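Local coordinates for ribosomal-protein-alanine acetyltransferase (Clostridium acetobutylicum, PDB 3DNS) that probably acetylates the N-terminal alanine of a ribosomal protein as a RimJ-type enzyme of the GNAT acetyltransferase family, this chain being its N-terminal domain, at residues Ile37-Lys42 against Phe46-Met51; Asn109-Glu114 against Lys119-Phe124. All coordinates share one frame; numbering follows the deposited sequence.

Contact 1 (Ile37-Lys42 against Phe46-Met51); sequences IVDLNK and FCMFRM
Asp39 sets its carboxylate against the edge of the Phe46 ring, with OD2 3.2 Å from CE2 and in the plane of the ring, so the oxygen meets the polarised C-H rim and not the pi cloud. The two residues lie on a beta hairpin of the GNAT fold, strand 31-41 turning back antiparallel into strand 46-53. Carboxylate and ring planes are turned 72° against each other. The strand register puts both side chains on the same face of the sheet, and in both CG lies anti to the backbone N (chi1 -159° for Asp39, 172° for Phe46), the setting in which carboxylate and ring edge come together across the strands. Met48, present as selenomethionine, comes in over that face too: its chain bends at chi3 and brings CE to 3.9 Å from Asp39 CB.

On the other face the contacts are greasy. Ile37 CD1 leans across to Phe49 CB at 3.8 Å and also touches Cys47 SG, while Leu40 CD1 packs on Cys47 CB. The Phe49 ring itself heads into the core, where it meets Phe71 of helix 61-78 edge-to-face.

Between the faces, a classic bulge breaks the register. Val38 and Asp39 both donate their N-H to Met48 O, each at 3.0 Å, and Met48 N answers with a nearly straight 2.7 Å bond to Asp39 O. Within the bulge Val38 points its side chain toward the partner strand. There its CG2 lies obliquely 3.7 Å from NH1 of Arg50, whose NE is held by Glu121.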
loop_
_atom_site.group_PDB
_atom_site.type_symbol
_atom_site.label_atom_id
_atom_site.label_comp_id
_atom_site.label_asym_id
_atom_site.label_seq_id
_atom_site.Cartn_x
_atom_site.Cartn_y
_atom_site.Cartn_z
ATOM N N ILE A 37 -15.887 -7.696 3.616
ATOM C CA ILE A 37 -16.977 -8.179 4.491
ATOM C C ILE A 37 -16.986 -9.720 4.461
ATOM O O ILE A 37 -17.072 -10.311 3.410
ATOM C CB ILE A 37 -18.364 -7.614 4.110
ATOM C CG1 ILE A 37 -18.337 -6.059 4.039
ATOM C CG2 ILE A 37 -19.453 -8.110 5.095
ATOM C CD1 ILE A 37 -18.039 -5.415 5.332
ATOM N N VAL A 38 -16.892 -10.321 5.635
ATOM C CA VAL A 38 -16.723 -11.764 5.838
ATOM C C VAL A 38 -18.062 -12.353 6.262
ATOM O O VAL A 38 -18.464 -13.380 5.717
ATOM C CB VAL A 38 -15.501 -12.070 6.795
ATOM C CG1 VAL A 38 -15.426 -13.489 7.227
ATOM C CG2 VAL A 38 -14.156 -11.668 6.080
ATOM N N ASP A 39 -18.817 -11.640 7.088
ATOM C CA ASP A 39 -20.076 -12.131 7.578
ATOM C C ASP A 39 -20.992 -10.933 7.823
ATOM O O ASP A 39 -20.586 -9.956 8.428
ATOM C CB ASP A 39 -19.840 -12.955 8.871
ATOM C CG ASP A 39 -20.966 -13.918 9.206
ATOM O OD1 ASP A 39 -21.628 -14.511 8.299
ATOM O OD2 ASP A 39 -21.130 -14.142 10.426
ATOM N N LEU A 40 -22.231 -11.030 7.347
ATOM C CA LEU A 40 -23.224 -9.974 7.500
ATOM C C LEU A 40 -24.544 -10.670 7.666
ATOM O O LEU A 40 -24.914 -11.526 6.852
ATOM C CB LEU A 40 -23.237 -9.075 6.260
ATOM C CG LEU A 40 -24.210 -7.900 6.164
ATOM C CD1 LEU A 40 -23.843 -6.909 7.254
ATOM C CD2 LEU A 40 -24.239 -7.223 4.747
ATOM N N ASN A 41 -25.266 -10.290 8.698
ATOM C CA ASN A 41 -26.550 -10.927 9.000
ATOM C C ASN A 41 -27.462 -9.877 9.573
ATOM O O ASN A 41 -27.276 -9.370 10.721
ATOM C CB ASN A 41 -26.345 -12.054 10.031
ATOM C CG ASN A 41 -27.548 -12.935 10.180
ATOM O OD1 ASN A 41 -28.646 -12.478 10.478
ATOM N ND2 ASN A 41 -27.344 -14.208 9.993
ATOM N N LYS A 42 -28.462 -9.553 8.783
ATOM C CA LYS A 42 -29.394 -8.519 9.150
ATOM C C LYS A 42 -30.296 -8.943 10.292
ATOM O O LYS A 42 -30.638 -8.126 11.124
ATOM C CB LYS A 42 -30.162 -8.092 7.905
ATOM C CG LYS A 42 -29.244 -7.379 6.942
ATOM C CD LYS A 42 -29.832 -7.280 5.564
ATOM C CE LYS A 42 -30.998 -6.296 5.462
ATOM N NZ LYS A 42 -31.346 -5.928 4.063
ATOM N N PHE A 46 -25.539 -8.109 12.635
ATOM C CA PHE A 46 -24.138 -8.496 12.909
ATOM C C PHE A 46 -23.336 -8.298 11.628
ATOM O O PHE A 46 -23.784 -8.669 10.546
ATOM C CB PHE A 46 -24.085 -9.948 13.397
ATOM C CG PHE A 46 -22.664 -10.521 13.534
ATOM C CD1 PHE A 46 -21.825 -10.085 14.537
ATOM C CD2 PHE A 46 -22.200 -11.457 12.652
ATOM C CE1 PHE A 46 -20.544 -10.541 14.668
ATOM C CE2 PHE A 46 -20.905 -11.947 12.767
ATOM C CZ PHE A 46 -20.073 -11.488 13.791
ATOM N N CYS A 47 -22.182 -7.658 11.739
ATOM C CA CYS A 47 -21.276 -7.495 10.620
ATOM C C CYS A 47 -19.884 -7.783 11.082
ATOM O O CYS A 47 -19.438 -7.146 12.036
ATOM C CB CYS A 47 -21.299 -6.058 10.067
ATOM S SG CYS A 47 -20.202 -5.860 8.639
HETATM N N MSE A 48 -19.190 -8.712 10.393
HETATM C CA MSE A 48 -17.787 -9.078 10.675
HETATM C C MSE A 48 -17.023 -8.865 9.396
HETATM O O MSE A 48 -17.458 -9.344 8.362
HETATM C CB MSE A 48 -17.611 -10.546 11.117
HETATM C CG MSE A 48 -16.174 -10.966 11.262
HETATM SE SE MSE A 48 -15.968 -12.499 12.502
HETATM C CE MSE A 48 -16.971 -13.757 11.398
ATOM N N PHE A 49 -15.926 -8.114 9.474
ATOM C CA PHE A 49 -15.053 -7.902 8.310
ATOM C C PHE A 49 -13.580 -8.047 8.607
ATOM O O PHE A 49 -13.137 -7.958 9.769
ATOM C CB PHE A 49 -15.296 -6.569 7.648
ATOM C CG PHE A 49 -15.056 -5.367 8.512
ATOM C CD1 PHE A 49 -13.855 -4.730 8.498
ATOM C CD2 PHE A 49 -16.078 -4.825 9.272
ATOM C CE1 PHE A 49 -13.658 -3.569 9.241
ATOM C CE2 PHE A 49 -15.877 -3.670 10.013
ATOM C CZ PHE A 49 -14.643 -3.060 9.991
ATOM N N ARG A 50 -12.832 -8.285 7.528
ATOM C CA ARG A 50 -11.371 -8.346 7.556
ATOM C C ARG A 50 -10.796 -7.040 6.997
ATOM O O ARG A 50 -11.204 -6.610 5.911
ATOM C CB ARG A 50 -10.852 -9.526 6.739
ATOM C CG ARG A 50 -9.332 -9.593 6.710
ATOM C CD ARG A 50 -8.849 -10.911 6.140
ATOM N NE ARG A 50 -8.912 -12.018 7.117
ATOM C CZ ARG A 50 -9.807 -12.996 7.070
ATOM N NH1 ARG A 50 -10.750 -12.995 6.145
ATOM N NH2 ARG A 50 -9.782 -13.971 7.948
HETATM N N MSE A 51 -9.900 -6.393 7.750
HETATM C CA MSE A 51 -9.286 -5.160 7.269
HETATM C C MSE A 51 -7.815 -5.397 6.991
HETATM O O MSE A 51 -7.086 -5.780 7.857
HETATM C CB MSE A 51 -9.429 -4.036 8.246
HETATM C CG MSE A 51 -8.848 -2.720 7.718
HETATM SE SE MSE A 51 -9.258 -1.163 8.927
HETATM C CE MSE A 51 -8.041 -1.653 10.356
#

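Contact 2 (Asn109-Glu114 against Lys119-Phe124); sequences NKSIIE and KDEFLF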
loop_
_atom_site.group_PDB
_atom_site.type_symbol
_atom_site.label_atom_id
_atom_site.label_comp_id
_atom_site.label_asym_id
_atom_site.label_seq_id
_atom_site.Cartn_x
_atom_site.Cartn_y
_atom_site.Cartn_z
ATOM N N ASN A 109 -5.312 -18.003 15.405
ATOM C CA ASN A 109 -3.932 -18.436 15.131
ATOM C C ASN A 109 -3.806 -19.037 13.723
ATOM O O ASN A 109 -4.671 -19.801 13.272
ATOM C CB ASN A 109 -3.461 -19.488 16.130
ATOM C CG ASN A 109 -3.576 -19.048 17.577
ATOM O OD1 ASN A 109 -2.800 -18.237 18.062
ATOM N ND2 ASN A 109 -4.517 -19.639 18.295
ATOM N N LYS A 110 -2.717 -18.704 13.041
ATOM C CA LYS A 110 -2.270 -19.397 11.816
ATOM C C LYS A 110 -3.330 -19.399 10.702
ATOM O O LYS A 110 -3.479 -20.380 9.967
ATOM C CB LYS A 110 -1.791 -20.812 12.133
ATOM C CG LYS A 110 -0.617 -20.957 13.081
ATOM C CD LYS A 110 -0.064 -22.443 13.054
ATOM C CE LYS A 110 0.520 -22.898 14.427
ATOM N NZ LYS A 110 1.419 -24.148 14.518
ATOM N N SER A 111 -4.049 -18.286 10.568
ATOM C CA SER A 111 -5.058 -18.114 9.496
ATOM C C SER A 111 -4.522 -17.387 8.282
ATOM O O SER A 111 -5.271 -17.192 7.307
ATOM C CB SER A 111 -6.300 -17.360 9.990
ATOM O OG SER A 111 -5.923 -16.175 10.671
ATOM N N ILE A 112 -3.273 -16.940 8.367
ATOM C CA ILE A 112 -2.588 -16.256 7.268
ATOM C C ILE A 112 -1.334 -17.014 6.858
ATOM O O ILE A 112 -0.517 -17.361 7.695
ATOM C CB ILE A 112 -2.117 -14.824 7.648
ATOM C CG1 ILE A 112 -3.289 -13.877 7.883
ATOM C CG2 ILE A 112 -1.239 -14.214 6.535
ATOM C CD1 ILE A 112 -2.876 -12.551 8.490
ATOM N N ILE A 113 -1.174 -17.215 5.568
ATOM C CA ILE A 113 0.079 -17.656 4.983
ATOM C C ILE A 113 0.636 -16.583 4.069
ATOM O O ILE A 113 0.013 -16.197 3.132
ATOM C CB ILE A 113 -0.061 -18.939 4.172
ATOM C CG1 ILE A 113 -0.302 -20.137 5.072
ATOM C CG2 ILE A 113 1.180 -19.191 3.388
ATOM C CD1 ILE A 113 -0.913 -21.267 4.410
ATOM N N GLU A 114 1.823 -16.110 4.362
ATOM C CA GLU A 114 2.424 -15.004 3.643
ATOM C C GLU A 114 3.871 -15.324 3.409
ATOM O O GLU A 114 4.581 -15.572 4.319
ATOM C CB GLU A 114 2.289 -13.773 4.506
ATOM C CG GLU A 114 3.019 -12.545 4.083
ATOM C CD GLU A 114 2.722 -11.394 5.006
ATOM O OE1 GLU A 114 1.718 -10.710 4.788
ATOM O OE2 GLU A 114 3.482 -11.207 5.957
ATOM N N LYS A 119 0.839 -16.752 9.962
ATOM C CA LYS A 119 0.711 -15.669 10.909
ATOM C C LYS A 119 -0.689 -15.669 11.542
ATOM O O LYS A 119 -1.639 -16.316 11.042
ATOM C CB LYS A 119 1.016 -14.336 10.230
ATOM C CG LYS A 119 2.523 -14.046 9.954
ATOM C CD LYS A 119 2.720 -12.933 8.855
ATOM C CE LYS A 119 1.731 -11.794 8.961
ATOM N NZ LYS A 119 1.961 -10.567 8.085
ATOM N N ASP A 120 -0.812 -14.942 12.645
ATOM C CA ASP A 120 -2.039 -14.899 13.427
ATOM C C ASP A 120 -2.836 -13.651 13.039
ATOM O O ASP A 120 -2.271 -12.688 12.500
ATOM C CB ASP A 120 -1.713 -14.850 14.919
ATOM C CG ASP A 120 -0.946 -16.082 15.422
ATOM O OD1 ASP A 120 -0.917 -17.170 14.762
ATOM O OD2 ASP A 120 -0.422 -15.955 16.552
ATOM N N GLU A 121 -4.151 -13.706 13.303
ATOM C CA GLU A 121 -5.037 -12.553 13.271
ATOM C C GLU A 121 -5.728 -12.259 14.615
ATOM O O GLU A 121 -6.165 -13.166 15.360
ATOM C CB GLU A 121 -6.099 -12.771 12.187
ATOM C CG GLU A 121 -5.564 -12.668 10.784
ATOM C CD GLU A 121 -6.624 -12.841 9.729
ATOM O OE1 GLU A 121 -7.235 -13.955 9.695
ATOM O OE2 GLU A 121 -6.831 -11.883 8.918
ATOM N N PHE A 122 -5.852 -10.977 14.919
ATOM C CA PHE A 122 -6.681 -10.509 16.035
ATOM C C PHE A 122 -8.098 -10.408 15.667
ATOM O O PHE A 122 -8.415 -10.053 14.523
ATOM C CB PHE A 122 -6.278 -9.121 16.507
ATOM C CG PHE A 122 -4.983 -9.084 17.198
ATOM C CD1 PHE A 122 -4.757 -9.886 18.328
ATOM C CD2 PHE A 122 -4.011 -8.223 16.795
ATOM C CE1 PHE A 122 -3.544 -9.829 19.009
ATOM C CE2 PHE A 122 -2.828 -8.148 17.466
ATOM C CZ PHE A 122 -2.572 -8.956 18.564
ATOM N N LEU A 123 -8.968 -10.692 16.649
ATOM C CA LEU A 123 -10.396 -10.471 16.495
ATOM C C LEU A 123 -10.790 -9.401 17.486
ATOM O O LEU A 123 -10.700 -9.610 18.697
ATOM C CB LEU A 123 -11.193 -11.799 16.691
ATOM C CG LEU A 123 -12.718 -11.748 16.484
ATOM C CD1 LEU A 123 -13.083 -11.490 14.997
ATOM C CD2 LEU A 123 -13.456 -13.046 17.043
ATOM N N PHE A 124 -11.225 -8.249 16.961
ATOM C CA PHE A 124 -11.734 -7.132 17.777
ATOM C C PHE A 124 -13.245 -7.006 17.706
ATOM O O PHE A 124 -13.814 -7.280 16.689
ATOM C CB PHE A 124 -11.117 -5.838 17.298
ATOM C CG PHE A 124 -9.694 -5.728 17.601
ATOM C CD1 PHE A 124 -9.284 -5.354 18.856
ATOM C CD2 PHE A 124 -8.751 -5.920 16.635
ATOM C CE1 PHE A 124 -7.936 -5.256 19.151
ATOM C CE2 PHE A 124 -7.389 -5.808 16.943
ATOM C CZ PHE A 124 -6.998 -5.483 18.193
HETATM O O HOH W 1 -6.852 -14.957 7.140
#
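Glu121 OE1 is gripped twice: Ser111 OG donates to it at 2.8 Å, and a water donates to it at the same distance. The hydroxyl meets the anti side of the carboxylate, 24° out of its plane. Ser111 OG can reach across because chi1 of 50° holds it between the backbone N and the carbonyl carbon. The water also donates to Ser111 O at 2.7 Å, bridging the serine backbone to the same acid, whose other oxygen, OE2, is tied to Arg50. Both carboxylate oxygens of Glu121 therefore have partners. Ile112 crosses the glutamate chain at about a right angle, its CD1 resting 3.5 Å from Glu121 CG.

These residues belong to the last beta hairpin of the GNAT sheet, strand 103-114 against strand 117-127. The outer strand turns a corner at Lys110, whose backbone is in the left-handed region, and a classic bulge follows: Ser111 and Ile112 both face Lys119. Two backbone bonds between Ile112 and Lys119 form part of this bulge, Lys119 N reaching Ile112 O at 2.7 Å and Ile112 N reaching Lys119 O at a longer 3.2 Å. At the corner itself a side chain takes over, Asp120 OD1 accepting from Lys110 N at 2.9 Å.

Toward the hairpin end, Glu114 and Lys119 close a salt bridge. The glutamate chain runs extended beyond CG, whereas the lysine bends at chi3, and the two cross obliquely. Lys119 NZ approaches Glu114 OE2 to 2.7 Å from above the carboxylate plane, 37° out of it, and finds a second acid in Asp89.

Overall arrangement
Contact 1 and contact 2 are two hairpins of one mixed sheet, their centres about 17 Å apart, with strand 83-89 between them. Contact 1 closes before contact 2 opens along the chain, yet side chains join them directly: Arg50 NE makes a salt bridge to Glu121 OE2 at 2.8 Å, and Met48 SE packs on Leu123 CD1 at 3.9 Å. In GNAT enzymes acetyl-CoA generally binds where the strands equivalent to 46-53 and 83-89 splay apart, so 37-42 with 46-51 includes one strand of the probable cofactor site, and 109-114 with 119-124 lies beyond the other.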